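Local coordinates for arginyl-trna synthetase (Thermus thermophilus, PDB 1IQ0), which probably joins L-arginine to its cognate tRNA(Arg) at the cost of ATP, giving arginyl-tRNA(Arg), AMP and diphosphate, at residues A[3-8]-A[22-27]; A[13-17]-A[57-62]; A[35-41]-A[76-82]; A[93-98]-A[511-515]. All blocks are in the same frame, centred on the assembly; numbering follows the deposited sequence.

Contact 1 (A[3-8]-A[22-27]); sequences RRALEE and RLKVAR
E7 of helix 3-15 and V25, just before strand 26-27, bring their CA atoms to 6.3 Å, where the helix is held against the edge strand of the N-terminal domain's antiparallel sheet. E7 CG is anti to the carbonyl carbon (chi1 -54°) and the rest is extended, which brings OE2 to V25 N at 2.6 Å. This bond is nearly straight (168°) and meets the anti side of the carboxylate. E7 links R4 and K24 in a salt-bridge network: OE1 to R4 NE, and OE2, at long range, to K24 NZ. R3 NH2 donates to V25 O at 3.1 Å, close to the guanidinium plane. Two helix side chains thus hold V25 by its N-H and its C=O. V25 CG1 rests on E7 CG at 3.7 Å. R22, poorly ordered, forms a salt bridge from NH2 to E8 OE1 whose hydrogen bond is weak. R4 bridges to E514 of helix 512-522, and R3 and R27 both bridge to D511. A26 is joined by a backbone hydrogen bond to G37 of strand 36-39.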
loop_
_atom_site.group_PDB
_atom_site.type_symbol
_atom_site.label_atom_id
_atom_site.label_comp_id
_atom_site.label_asym_id
_atom_site.label_seq_id
_atom_site.Cartn_x
_atom_site.Cartn_y
_atom_site.Cartn_z
ATOM N N ARG A 3 11.213 -21.044 -0.845
ATOM C CA ARG A 3 11.648 -20.472 -2.116
ATOM C C ARG A 3 12.883 -19.593 -1.973
ATOM O O ARG A 3 13.794 -19.675 -2.794
ATOM C CB ARG A 3 10.519 -19.665 -2.753
ATOM C CG ARG A 3 9.392 -20.518 -3.284
ATOM C CD ARG A 3 8.293 -19.669 -3.884
ATOM N NE ARG A 3 8.758 -18.871 -5.014
ATOM C CZ ARG A 3 7.957 -18.148 -5.789
ATOM N NH1 ARG A 3 6.651 -18.123 -5.558
ATOM N NH2 ARG A 3 8.458 -17.454 -6.798
ATOM N N ARG A 4 12.915 -18.758 -0.938
ATOM C CA ARG A 4 14.052 -17.874 -0.709
ATOM C C ARG A 4 15.268 -18.685 -0.287
ATOM O O ARG A 4 16.401 -18.360 -0.656
ATOM C CB ARG A 4 13.725 -16.829 0.369
ATOM C CG ARG A 4 12.850 -15.666 -0.111
ATOM C CD ARG A 4 13.561 -14.833 -1.172
ATOM N NE ARG A 4 12.696 -13.825 -1.788
ATOM C CZ ARG A 4 12.405 -12.639 -1.256
ATOM N NH1 ARG A 4 12.907 -12.286 -0.081
ATOM N NH2 ARG A 4 11.613 -11.800 -1.910
ATOM N N ALA A 5 15.031 -19.738 0.489
ATOM C CA ALA A 5 16.115 -20.599 0.943
ATOM C C ALA A 5 16.752 -21.233 -0.289
ATOM O O ALA A 5 17.965 -21.450 -0.341
ATOM C CB ALA A 5 15.575 -21.674 1.873
ATOM N N LEU A 6 15.925 -21.508 -1.291
ATOM C CA LEU A 6 16.407 -22.111 -2.522
ATOM C C LEU A 6 17.217 -21.102 -3.340
ATOM O O LEU A 6 18.238 -21.450 -3.929
ATOM C CB LEU A 6 15.230 -22.640 -3.341
ATOM C CG LEU A 6 15.545 -23.370 -4.648
ATOM C CD1 LEU A 6 16.641 -24.422 -4.438
ATOM C CD2 LEU A 6 14.259 -24.020 -5.160
ATOM N N GLU A 7 16.766 -19.853 -3.369
ATOM C CA GLU A 7 17.479 -18.819 -4.107
ATOM C C GLU A 7 18.804 -18.534 -3.409
ATOM O O GLU A 7 19.807 -18.264 -4.060
ATOM C CB GLU A 7 16.646 -17.535 -4.184
ATOM C CG GLU A 7 15.255 -17.752 -4.742
ATOM C CD GLU A 7 14.486 -16.462 -4.943
ATOM O OE1 GLU A 7 14.578 -15.571 -4.071
ATOM O OE2 GLU A 7 13.780 -16.351 -5.970
ATOM N N GLU A 8 18.804 -18.596 -2.082
ATOM C CA GLU A 8 20.023 -18.351 -1.322
ATOM C C GLU A 8 21.062 -19.418 -1.648
ATOM O O GLU A 8 22.226 -19.107 -1.892
ATOM C CB GLU A 8 19.729 -18.361 0.180
ATOM C CG GLU A 8 20.968 -18.198 1.053
ATOM C CD GLU A 8 21.794 -16.976 0.679
ATOM O OE1 GLU A 8 21.238 -15.857 0.670
ATOM O OE2 GLU A 8 22.999 -17.134 0.395
ATOM N N ARG A 22 22.427 -12.704 -8.382
ATOM C CA ARG A 22 21.341 -13.420 -7.721
ATOM C C ARG A 22 20.182 -13.663 -8.685
ATOM O O ARG A 22 19.709 -12.740 -9.351
ATOM C CB ARG A 22 20.849 -12.628 -6.505
ATOM C CG ARG A 22 19.602 -13.203 -5.847
ATOM C CD ARG A 22 19.209 -12.402 -4.616
ATOM N NE ARG A 22 20.168 -12.559 -3.524
ATOM C CZ ARG A 22 20.352 -13.689 -2.846
ATOM N NH1 ARG A 22 19.641 -14.768 -3.146
ATOM N NH2 ARG A 22 21.246 -13.742 -1.867
ATOM N N LEU A 23 19.732 -14.912 -8.757
ATOM C CA LEU A 23 18.632 -15.283 -9.637
ATOM C C LEU A 23 17.342 -15.554 -8.866
ATOM O O LEU A 23 17.372 -16.060 -7.743
ATOM C CB LEU A 23 19.005 -16.526 -10.450
ATOM C CG LEU A 23 20.107 -16.383 -11.498
ATOM C CD1 LEU A 23 20.288 -17.710 -12.216
ATOM C CD2 LEU A 23 19.739 -15.295 -12.491
ATOM N N LYS A 24 16.209 -15.219 -9.477
ATOM C CA LYS A 24 14.917 -15.441 -8.842
ATOM C C LYS A 24 14.308 -16.762 -9.301
ATOM O O LYS A 24 14.342 -17.101 -10.482
ATOM C CB LYS A 24 13.948 -14.303 -9.168
ATOM C CG LYS A 24 14.389 -12.919 -8.693
ATOM C CD LYS A 24 14.707 -12.877 -7.197
ATOM C CE LYS A 24 13.588 -13.464 -6.349
ATOM N NZ LYS A 24 12.259 -12.903 -6.692
ATOM N N VAL A 25 13.761 -17.508 -8.351
ATOM C CA VAL A 25 13.120 -18.776 -8.654
ATOM C C VAL A 25 11.635 -18.457 -8.848
ATOM O O VAL A 25 11.124 -17.490 -8.280
ATOM C CB VAL A 25 13.296 -19.784 -7.484
ATOM C CG1 VAL A 25 12.389 -19.410 -6.329
ATOM C CG2 VAL A 25 13.005 -21.192 -7.958
ATOM N N ALA A 26 10.953 -19.253 -9.660
ATOM C CA ALA A 26 9.532 -19.043 -9.913
ATOM C C ALA A 26 8.870 -20.392 -10.137
ATOM O O ALA A 26 9.550 -21.380 -10.407
ATOM C CB ALA A 26 9.339 -18.151 -11.142
ATOM N N ARG A 27 7.546 -20.433 -10.015
ATOM C CA ARG A 27 6.800 -21.667 -10.215
ATOM C C ARG A 27 7.066 -22.230 -11.603
ATOM O O ARG A 27 6.984 -21.512 -12.600
ATOM C CB ARG A 27 5.299 -21.415 -10.027
ATOM C CG ARG A 27 4.888 -21.228 -8.568
ATOM C CD ARG A 27 5.050 -22.532 -7.802
ATOM N NE ARG A 27 4.087 -23.533 -8.245
ATOM C CZ ARG A 27 2.808 -23.563 -7.872
ATOM N NH1 ARG A 27 2.336 -22.646 -7.040
ATOM N NH2 ARG A 27 2.001 -24.515 -8.328
#

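Contact 2 (A[13-17]-A[57-62]); sequences ALKEM and ELKDRL
M17 and R61 pack together where helices 3-15 and 51-60 run out. The two helices lie on the same face of the N-terminal antiparallel sheet, an alpha/beta layer arrangement. M17 CB passes R61 NH1 at 3.9 Å. M17 CG sits 3.5 Å from R61 CD, the two chains crossing obliquely. M17 SD lies alongside E57, 3.6 Å from E57 CG. The chain then bends at chi3 (-71°), which turns M17 CE inward to L58 CD1 at 3.8 Å. An alanine here would probably take away the M17 CE contact of L58 CD1 and open a gap beside E57 and R61. R61, extended from CG to NE, reaches across to the end of helix 3-15, where NH1 makes a weak hydrogen bond to E16 O. R61 NE and E57 OE2 form a salt bridge of charges alone, the oxygen lying well out of the guanidinium plane. L58 CD1 also touches A13 and L14. A13 CB touches L62 CD1 at 3.8 Å and R61 O at 3.7 Å.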
loop_
_atom_site.group_PDB
_atom_site.type_symbol
_atom_site.label_atom_id
_atom_site.label_comp_id
_atom_site.label_asym_id
_atom_site.label_seq_id
_atom_site.Cartn_x
_atom_site.Cartn_y
_atom_site.Cartn_z
ATOM N N ALA A 13 25.976 -20.680 -4.629
ATOM C CA ALA A 13 26.570 -21.588 -5.605
ATOM C C ALA A 13 27.086 -20.847 -6.835
ATOM O O ALA A 13 28.049 -21.283 -7.468
ATOM C CB ALA A 13 25.551 -22.640 -6.021
ATOM N N LEU A 14 26.440 -19.735 -7.171
ATOM C CA LEU A 14 26.836 -18.933 -8.326
ATOM C C LEU A 14 28.125 -18.164 -8.050
ATOM O O LEU A 14 28.893 -17.876 -8.969
ATOM C CB LEU A 14 25.715 -17.958 -8.705
ATOM C CG LEU A 14 24.478 -18.565 -9.380
ATOM C CD1 LEU A 14 23.345 -17.550 -9.416
ATOM C CD2 LEU A 14 24.839 -19.011 -10.785
ATOM N N LYS A 15 28.358 -17.832 -6.784
ATOM C CA LYS A 15 29.563 -17.111 -6.395
ATOM C C LYS A 15 30.771 -18.038 -6.470
ATOM O O LYS A 15 31.861 -17.617 -6.856
ATOM C CB LYS A 15 29.408 -16.552 -4.977
ATOM C CG LYS A 15 28.527 -15.312 -4.904
ATOM C CD LYS A 15 27.786 -15.187 -3.573
ATOM C CE LYS A 15 28.726 -15.100 -2.384
ATOM N NZ LYS A 15 27.975 -14.946 -1.103
ATOM N N GLU A 16 30.569 -19.305 -6.113
ATOM C CA GLU A 16 31.643 -20.293 -6.144
ATOM C C GLU A 16 32.027 -20.698 -7.564
ATOM O O GLU A 16 32.890 -21.556 -7.759
ATOM C CB GLU A 16 31.250 -21.542 -5.349
ATOM C CG GLU A 16 31.237 -21.347 -3.843
ATOM C CD GLU A 16 30.966 -22.636 -3.092
ATOM O OE1 GLU A 16 31.723 -23.610 -3.289
ATOM O OE2 GLU A 16 29.999 -22.678 -2.305
ATOM N N MET A 17 31.380 -20.089 -8.553
ATOM C CA MET A 17 31.672 -20.381 -9.952
ATOM C C MET A 17 32.250 -19.141 -10.618
ATOM O O MET A 17 32.906 -19.225 -11.657
ATOM C CB MET A 17 30.404 -20.805 -10.696
ATOM C CG MET A 17 29.741 -22.060 -10.161
ATOM S SD MET A 17 28.391 -22.597 -11.230
ATOM C CE MET A 17 27.191 -21.328 -10.901
ATOM N N GLU A 57 25.828 -26.787 -15.342
ATOM C CA GLU A 57 26.963 -26.322 -14.552
ATOM C C GLU A 57 26.504 -26.031 -13.127
ATOM O O GLU A 57 27.102 -26.505 -12.156
ATOM C CB GLU A 57 27.542 -25.049 -15.180
ATOM C CG GLU A 57 28.582 -24.324 -14.335
ATOM C CD GLU A 57 29.862 -25.117 -14.167
ATOM O OE1 GLU A 57 30.487 -25.456 -15.193
ATOM O OE2 GLU A 57 30.243 -25.397 -13.011
ATOM N N LEU A 58 25.438 -25.245 -13.013
ATOM C CA LEU A 58 24.883 -24.879 -11.716
ATOM C C LEU A 58 24.480 -26.129 -10.943
ATOM O O LEU A 58 24.706 -26.235 -9.737
ATOM C CB LEU A 58 23.669 -23.968 -11.904
ATOM C CG LEU A 58 22.949 -23.499 -10.636
ATOM C CD1 LEU A 58 23.938 -22.813 -9.704
ATOM C CD2 LEU A 58 21.821 -22.549 -11.016
ATOM N N LYS A 59 23.881 -27.078 -11.650
ATOM C CA LYS A 59 23.448 -28.325 -11.038
ATOM C C LYS A 59 24.641 -29.061 -10.435
ATOM O O LYS A 59 24.540 -29.652 -9.362
ATOM C CB LYS A 59 22.775 -29.215 -12.085
ATOM C CG LYS A 59 22.247 -30.528 -11.540
ATOM C CD LYS A 59 21.755 -31.429 -12.661
ATOM C CE LYS A 59 21.097 -32.683 -12.113
ATOM N NZ LYS A 59 21.975 -33.369 -11.131
ATOM N N ASP A 60 25.772 -29.011 -11.130
ATOM C CA ASP A 60 26.989 -29.686 -10.689
ATOM C C ASP A 60 27.601 -29.140 -9.398
ATOM O O ASP A 60 28.152 -29.898 -8.599
ATOM C CB ASP A 60 28.029 -29.645 -11.812
ATOM C CG ASP A 60 27.575 -30.393 -13.052
ATOM O OD1 ASP A 60 28.300 -30.359 -14.066
ATOM O OD2 ASP A 60 26.494 -31.017 -13.014
ATOM N N ARG A 61 27.506 -27.832 -9.190
ATOM C CA ARG A 61 28.072 -27.226 -7.993
ATOM C C ARG A 61 27.023 -26.758 -6.996
ATOM O O ARG A 61 27.303 -25.903 -6.153
ATOM C CB ARG A 61 28.962 -26.040 -8.373
ATOM C CG ARG A 61 30.119 -26.404 -9.280
ATOM C CD ARG A 61 31.038 -25.220 -9.502
ATOM N NE ARG A 61 32.139 -25.559 -10.398
ATOM C CZ ARG A 61 33.129 -24.732 -10.715
ATOM N NH1 ARG A 61 33.162 -23.508 -10.207
ATOM N NH2 ARG A 61 34.088 -25.131 -11.539
ATOM N N LEU A 62 25.817 -27.315 -7.079
ATOM C CA LEU A 62 24.754 -26.913 -6.165
ATOM C C LEU A 62 24.395 -27.960 -5.121
ATOM O O LEU A 62 23.811 -28.994 -5.441
ATOM C CB LEU A 62 23.492 -26.545 -6.945
ATOM C CG LEU A 62 22.280 -26.162 -6.084
ATOM C CD1 LEU A 62 22.619 -24.977 -5.195
ATOM C CD2 LEU A 62 21.103 -25.827 -6.981
#

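Contact 3 (A[35-41]-A[76-82]); sequences DYGVPLF and GYLNFRL
F80 O is gripped by two backbone donors, D35 N at 2.8 Å and Y36 N at 3.2 Å. The Y36 bond lies in the carbonyl plane; the D35 donor is tilted 33° from it. Two residues facing one is a classic beta bulge, here at the start of strand 36-39, which runs antiparallel to strand 77-82. The D35 carboxylate extends the pairing, OD2 accepting L82 N at 2.9 Å on its anti side; OD2 also bridges to R503. Beyond the bulge, V38 and L78 exchange two backbone bonds. Y36, V38, L78 and F80 share the sheet face turned to helices 3-15 and 51-60. There V38 CG1 packs on L78 CB at 3.7 Å, and Y36 CE1 meets L82 CD1 at the ring edge. On the other face, Y77 CG is anti to the carbonyl carbon (chi1 -66°), which lays the ring beside P39, its CE2 3.6 Å from P39 CB. F41, poorly ordered, makes an offset edge-to-face stack on Y77, planes 79° apart. A serine in place of Y77 would probably leave P39 and F41 without the ring they lean on. Backbone bonds set the register; apolar side chains pack on the helix side, a proline-aromatic group on the other.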
loop_
_atom_site.group_PDB
_atom_site.type_symbol
_atom_site.label_atom_id
_atom_site.label_comp_id
_atom_site.label_asym_id
_atom_site.label_seq_id
_atom_site.Cartn_x
_atom_site.Cartn_y
_atom_site.Cartn_z
ATOM N N ASP A 35 8.698 -28.267 -9.588
ATOM C CA ASP A 35 7.806 -27.310 -8.963
ATOM C C ASP A 35 8.317 -25.887 -9.116
ATOM O O ASP A 35 7.533 -24.952 -9.311
ATOM C CB ASP A 35 7.662 -27.648 -7.483
ATOM C CG ASP A 35 7.221 -29.082 -7.262
ATOM O OD1 ASP A 35 6.204 -29.485 -7.862
ATOM O OD2 ASP A 35 7.882 -29.806 -6.493
ATOM N N TYR A 36 9.635 -25.734 -9.022
ATOM C CA TYR A 36 10.280 -24.432 -9.136
ATOM C C TYR A 36 11.422 -24.461 -10.140
ATOM O O TYR A 36 12.072 -25.485 -10.335
ATOM C CB TYR A 36 10.826 -23.987 -7.777
ATOM C CG TYR A 36 9.758 -23.702 -6.749
ATOM C CD1 TYR A 36 9.588 -24.528 -5.642
ATOM C CD2 TYR A 36 8.908 -22.611 -6.893
ATOM C CE1 TYR A 36 8.589 -24.271 -4.699
ATOM C CE2 TYR A 36 7.913 -22.347 -5.962
ATOM C CZ TYR A 36 7.758 -23.181 -4.867
ATOM O OH TYR A 36 6.771 -22.914 -3.949
ATOM N N GLY A 37 11.665 -23.323 -10.771
ATOM C CA GLY A 37 12.732 -23.243 -11.744
ATOM C C GLY A 37 13.384 -21.878 -11.773
ATOM O O GLY A 37 12.809 -20.876 -11.342
ATOM N N VAL A 38 14.606 -21.842 -12.281
ATOM C CA VAL A 38 15.342 -20.602 -12.385
ATOM C C VAL A 38 15.815 -20.464 -13.828
ATOM O O VAL A 38 16.310 -21.424 -14.425
ATOM C CB VAL A 38 16.549 -20.597 -11.427
ATOM C CG1 VAL A 38 17.522 -21.710 -11.801
ATOM C CG2 VAL A 38 17.227 -19.244 -11.463
ATOM N N PRO A 39 15.639 -19.274 -14.420
ATOM C CA PRO A 39 16.059 -19.040 -15.803
ATOM C C PRO A 39 17.543 -18.677 -15.874
ATOM O O PRO A 39 18.048 -17.960 -15.011
ATOM C CB PRO A 39 15.169 -17.881 -16.227
ATOM C CG PRO A 39 15.141 -17.048 -14.971
ATOM C CD PRO A 39 14.949 -18.092 -13.871
ATOM N N LEU A 40 18.242 -19.178 -16.885
ATOM C CA LEU A 40 19.657 -18.859 -17.048
ATOM C C LEU A 40 19.896 -18.241 -18.418
ATOM O O LEU A 40 20.860 -18.575 -19.108
ATOM C CB LEU A 40 20.529 -20.108 -16.879
ATOM C CG LEU A 40 20.545 -20.691 -15.468
ATOM C CD1 LEU A 40 19.318 -21.572 -15.271
ATOM C CD2 LEU A 40 21.799 -21.510 -15.260
ATOM N N PHE A 41 19.005 -17.334 -18.803
ATOM C CA PHE A 41 19.096 -16.653 -20.087
ATOM C C PHE A 41 19.792 -15.306 -19.930
ATOM O O PHE A 41 20.543 -14.881 -20.808
ATOM C CB PHE A 41 17.696 -16.464 -20.667
ATOM C CG PHE A 41 16.945 -17.751 -20.845
ATOM C CD1 PHE A 41 17.344 -18.677 -21.806
ATOM C CD2 PHE A 41 15.860 -18.055 -20.033
ATOM C CE1 PHE A 41 16.671 -19.890 -21.954
ATOM C CE2 PHE A 41 15.183 -19.263 -20.172
ATOM C CZ PHE A 41 15.590 -20.183 -21.135
ATOM N N GLY A 76 17.522 -24.329 -20.816
ATOM C CA GLY A 76 17.693 -22.961 -20.358
ATOM C C GLY A 76 17.432 -22.746 -18.880
ATOM O O GLY A 76 18.101 -21.936 -18.235
ATOM N N TYR A 77 16.454 -23.465 -18.341
ATOM C CA TYR A 77 16.114 -23.350 -16.929
ATOM C C TYR A 77 16.702 -24.512 -16.147
ATOM O O TYR A 77 17.100 -25.529 -16.716
ATOM C CB TYR A 77 14.591 -23.396 -16.717
ATOM C CG TYR A 77 13.786 -22.248 -17.286
ATOM C CD1 TYR A 77 13.523 -22.154 -18.653
ATOM C CD2 TYR A 77 13.257 -21.267 -16.447
ATOM C CE1 TYR A 77 12.746 -21.110 -19.170
ATOM C CE2 TYR A 77 12.484 -20.220 -16.949
ATOM C CZ TYR A 77 12.231 -20.147 -18.307
ATOM O OH TYR A 77 11.469 -19.108 -18.794
ATOM N N LEU A 78 16.770 -24.342 -14.834
ATOM C CA LEU A 78 17.209 -25.409 -13.947
ATOM C C LEU A 78 15.997 -25.561 -13.033
ATOM O O LEU A 78 15.713 -24.682 -12.214
ATOM C CB LEU A 78 18.445 -25.025 -13.130
ATOM C CG LEU A 78 18.802 -26.108 -12.094
ATOM C CD1 LEU A 78 18.958 -27.469 -12.778
ATOM C CD2 LEU A 78 20.077 -25.738 -11.360
ATOM N N ASN A 79 15.258 -26.655 -13.206
ATOM C CA ASN A 79 14.063 -26.892 -12.405
ATOM C C ASN A 79 14.317 -27.760 -11.187
ATOM O O ASN A 79 15.247 -28.565 -11.162
ATOM C CB ASN A 79 12.963 -27.528 -13.255
ATOM C CG ASN A 79 12.462 -26.606 -14.343
ATOM O OD1 ASN A 79 12.438 -25.385 -14.182
ATOM N ND2 ASN A 79 12.041 -27.188 -15.454
ATOM N N PHE A 80 13.474 -27.588 -10.176
ATOM C CA PHE A 80 13.608 -28.352 -8.950
ATOM C C PHE A 80 12.311 -29.043 -8.560
ATOM O O PHE A 80 11.251 -28.414 -8.485
ATOM C CB PHE A 80 14.048 -27.445 -7.796
ATOM C CG PHE A 80 15.296 -26.668 -8.076
ATOM C CD1 PHE A 80 15.244 -25.487 -8.810
ATOM C CD2 PHE A 80 16.529 -27.126 -7.621
ATOM C CE1 PHE A 80 16.410 -24.768 -9.089
ATOM C CE2 PHE A 80 17.701 -26.416 -7.893
ATOM C CZ PHE A 80 17.642 -25.234 -8.628
ATOM N N ARG A 81 12.401 -30.343 -8.316
ATOM C CA ARG A 81 11.247 -31.107 -7.888
ATOM C C ARG A 81 11.439 -31.254 -6.383
ATOM O O ARG A 81 12.480 -31.729 -5.931
ATOM C CB ARG A 81 11.213 -32.473 -8.582
ATOM C CG ARG A 81 10.017 -33.352 -8.190
ATOM C CD ARG A 81 9.643 -34.310 -9.319
ATOM N NE ARG A 81 10.824 -34.882 -9.964
ATOM C CZ ARG A 81 11.607 -35.807 -9.421
ATOM N NH1 ARG A 81 11.339 -36.289 -8.214
ATOM N NH2 ARG A 81 12.675 -36.237 -10.083
ATOM N N LEU A 82 10.442 -30.825 -5.612
ATOM C CA LEU A 82 10.517 -30.882 -4.162
ATOM C C LEU A 82 10.108 -32.231 -3.594
ATOM O O LEU A 82 9.356 -32.978 -4.216
ATOM C CB LEU A 82 9.624 -29.792 -3.554
ATOM C CG LEU A 82 9.923 -28.339 -3.962
ATOM C CD1 LEU A 82 8.967 -27.397 -3.245
ATOM C CD2 LEU A 82 11.374 -27.985 -3.624
#

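Contact 4 (A[93-98]-A[511-515])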
loop_
_atom_site.group_PDB
_atom_site.type_symbol
_atom_site.label_atom_id
_atom_site.label_comp_id
_atom_site.label_asym_id
_atom_site.label_seq_id
_atom_site.Cartn_x
_atom_site.Cartn_y
_atom_site.Cartn_z
ATOM N N ARG A 93 3.610 -25.369 8.290
ATOM C CA ARG A 93 4.276 -24.478 9.242
ATOM C C ARG A 93 3.562 -23.126 9.333
ATOM O O ARG A 93 3.190 -22.540 8.314
ATOM C CB ARG A 93 5.736 -24.263 8.819
ATOM C CG ARG A 93 6.533 -23.345 9.737
ATOM C CD ARG A 93 7.993 -23.218 9.299
ATOM N NE ARG A 93 8.153 -22.504 8.032
ATOM C CZ ARG A 93 7.813 -21.233 7.836
ATOM N NH1 ARG A 93 7.286 -20.521 8.823
ATOM N NH2 ARG A 93 8.006 -20.666 6.651
ATOM N N PRO A 94 3.355 -22.615 10.559
ATOM C CA PRO A 94 2.679 -21.323 10.746
ATOM C C PRO A 94 3.499 -20.148 10.208
ATOM O O PRO A 94 4.702 -20.052 10.459
ATOM C CB PRO A 94 2.491 -21.251 12.257
ATOM C CG PRO A 94 3.702 -21.985 12.772
ATOM C CD PRO A 94 3.753 -23.191 11.856
ATOM N N LYS A 95 2.840 -19.260 9.468
ATOM C CA LYS A 95 3.505 -18.094 8.892
ATOM C C LYS A 95 3.232 -16.819 9.695
ATOM O O LYS A 95 2.078 -16.439 9.917
ATOM C CB LYS A 95 3.070 -17.900 7.429
ATOM C CG LYS A 95 1.886 -18.767 6.976
ATOM C CD LYS A 95 0.614 -18.492 7.788
ATOM C CE LYS A 95 0.141 -17.057 7.628
ATOM N NZ LYS A 95 -0.865 -16.681 8.662
ATOM N N ALA A 96 4.302 -16.161 10.127
ATOM C CA ALA A 96 4.184 -14.939 10.913
ATOM C C ALA A 96 5.121 -13.856 10.378
ATOM O O ALA A 96 5.971 -14.126 9.520
ATOM C CB ALA A 96 4.507 -15.236 12.377
ATOM N N PRO A 97 4.969 -12.609 10.871
ATOM C CA PRO A 97 5.824 -11.504 10.421
ATOM C C PRO A 97 7.305 -11.872 10.509
ATOM O O PRO A 97 7.725 -12.598 11.411
ATOM C CB PRO A 97 5.447 -10.370 11.374
ATOM C CG PRO A 97 3.985 -10.622 11.621
ATOM C CD PRO A 97 3.946 -12.128 11.825
ATOM N N PHE A 98 8.088 -11.368 9.561
ATOM C CA PHE A 98 9.515 -11.638 9.509
ATOM C C PHE A 98 10.282 -10.860 10.578
ATOM O O PHE A 98 9.731 -9.968 11.223
ATOM C CB PHE A 98 10.044 -11.296 8.119
ATOM C CG PHE A 98 9.394 -12.083 7.021
ATOM C CD1 PHE A 98 8.091 -11.811 6.633
ATOM C CD2 PHE A 98 10.073 -13.127 6.402
ATOM C CE1 PHE A 98 7.466 -12.567 5.645
ATOM C CE2 PHE A 98 9.460 -13.892 5.412
ATOM C CZ PHE A 98 8.152 -13.610 5.033
ATOM N N ASP A 511 3.836 -20.181 -1.851
ATOM C CA ASP A 511 4.109 -18.943 -2.574
ATOM C C ASP A 511 3.669 -17.684 -1.841
ATOM O O ASP A 511 3.919 -16.575 -2.307
ATOM C CB ASP A 511 3.437 -18.968 -3.947
ATOM C CG ASP A 511 3.988 -20.048 -4.837
ATOM O OD1 ASP A 511 5.201 -20.323 -4.749
ATOM O OD2 ASP A 511 3.220 -20.613 -5.637
ATOM N N PHE A 512 3.019 -17.851 -0.696
ATOM C CA PHE A 512 2.531 -16.716 0.075
ATOM C C PHE A 512 3.596 -15.714 0.534
ATOM O O PHE A 512 3.453 -14.507 0.335
ATOM C CB PHE A 512 1.771 -17.210 1.299
ATOM C CG PHE A 512 1.383 -16.112 2.248
ATOM C CD1 PHE A 512 0.484 -15.125 1.857
ATOM C CD2 PHE A 512 1.930 -16.054 3.527
ATOM C CE1 PHE A 512 0.134 -14.098 2.725
ATOM C CE2 PHE A 512 1.588 -15.028 4.404
ATOM C CZ PHE A 512 0.688 -14.049 4.002
ATOM N N GLU A 513 4.652 -16.214 1.166
ATOM C CA GLU A 513 5.699 -15.340 1.663
ATOM C C GLU A 513 6.398 -14.575 0.541
ATOM O O GLU A 513 6.762 -13.412 0.712
ATOM C CB GLU A 513 6.698 -16.148 2.510
ATOM C CG GLU A 513 6.043 -16.786 3.745
ATOM C CD GLU A 513 7.044 -17.285 4.784
ATOM O OE1 GLU A 513 7.988 -18.018 4.414
ATOM O OE2 GLU A 513 6.879 -16.949 5.977
ATOM N N GLU A 514 6.563 -15.207 -0.613
ATOM C CA GLU A 514 7.207 -14.535 -1.732
ATOM C C GLU A 514 6.321 -13.406 -2.253
ATOM O O GLU A 514 6.818 -12.348 -2.653
ATOM C CB GLU A 514 7.496 -15.522 -2.862
ATOM C CG GLU A 514 8.292 -14.924 -4.021
ATOM C CD GLU A 514 9.627 -14.333 -3.580
ATOM O OE1 GLU A 514 10.345 -14.992 -2.800
ATOM O OE2 GLU A 514 9.960 -13.210 -4.022
ATOM N N ALA A 515 5.011 -13.635 -2.262
ATOM C CA ALA A 515 4.081 -12.615 -2.726
ATOM C C ALA A 515 4.158 -11.418 -1.779
ATOM O O ALA A 515 4.123 -10.267 -2.213
ATOM C CB ALA A 515 2.651 -13.166 -2.761
HETATM O O HOH W 1 5.292 -15.011 7.221
#
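E513 projects from helix 512-522 into the bend of the loop 93-98, where R93 and F98 meet its carboxylate. Its CG is anti to the carbonyl carbon (chi1 -62°) and the chain is extended beyond, carrying the acid group clear of the helix. R93 crosses it at about a right angle. R93 NH2 gives OE1 a weak hydrogen bond of 3.5 Å within a salt bridge, the guanidinium and carboxylate planes 45° apart. The same NH2 is bridged to E90, so R93 is shared between two acids. F98 comes obliquely, leading with CZ. That atom is 3.7 Å from E513 OE2 and 3.9 Å from E513 CB, with CB near the plane of the ring. M1 touches both F98 and E513. The contact joins two domains. The loop, between helix 84-92 and strand 101-102, is part of the class I catalytic domain, and the helix belongs to the DALR anticodon-binding domain. A water spans the gap between them, donating to A96 O at 2.6 Å and to E513 OE2 at 2.8 Å. The nearby R93 charge probably helps to keep this largely buried acid ionised. K95 uses its aliphatic part. Bent at chi2 and chi3, it sets CE 4.1 Å from F512 CE2, crossing the phenylalanine at about a right angle, while NZ goes on to T579 of helix 562-583.

Overall arrangement
Contacts 1, 2 and 3 lie within the N-terminal domain; contact 4 instead ties a loop of the catalytic domain to the anticodon-binding domain. Contact 3 is the most buried and relies on sheet bonding. The other three are partly buried. Contacts 1 and 2 use opposite ends of helix 3-15: charged groups gripping backbone at one end, mainly apolar packing at the other. Both lean on contact 3, through L23 on V38 and L58 on L78; they also touch each other, L23 on L14. Contact 4 mixes a weak salt bridge and a bridging water with aromatic and aliphatic packing. Its D511 meets R3, R27 and Y36, joining contacts 1 and 3 to the C-terminal part of the chain.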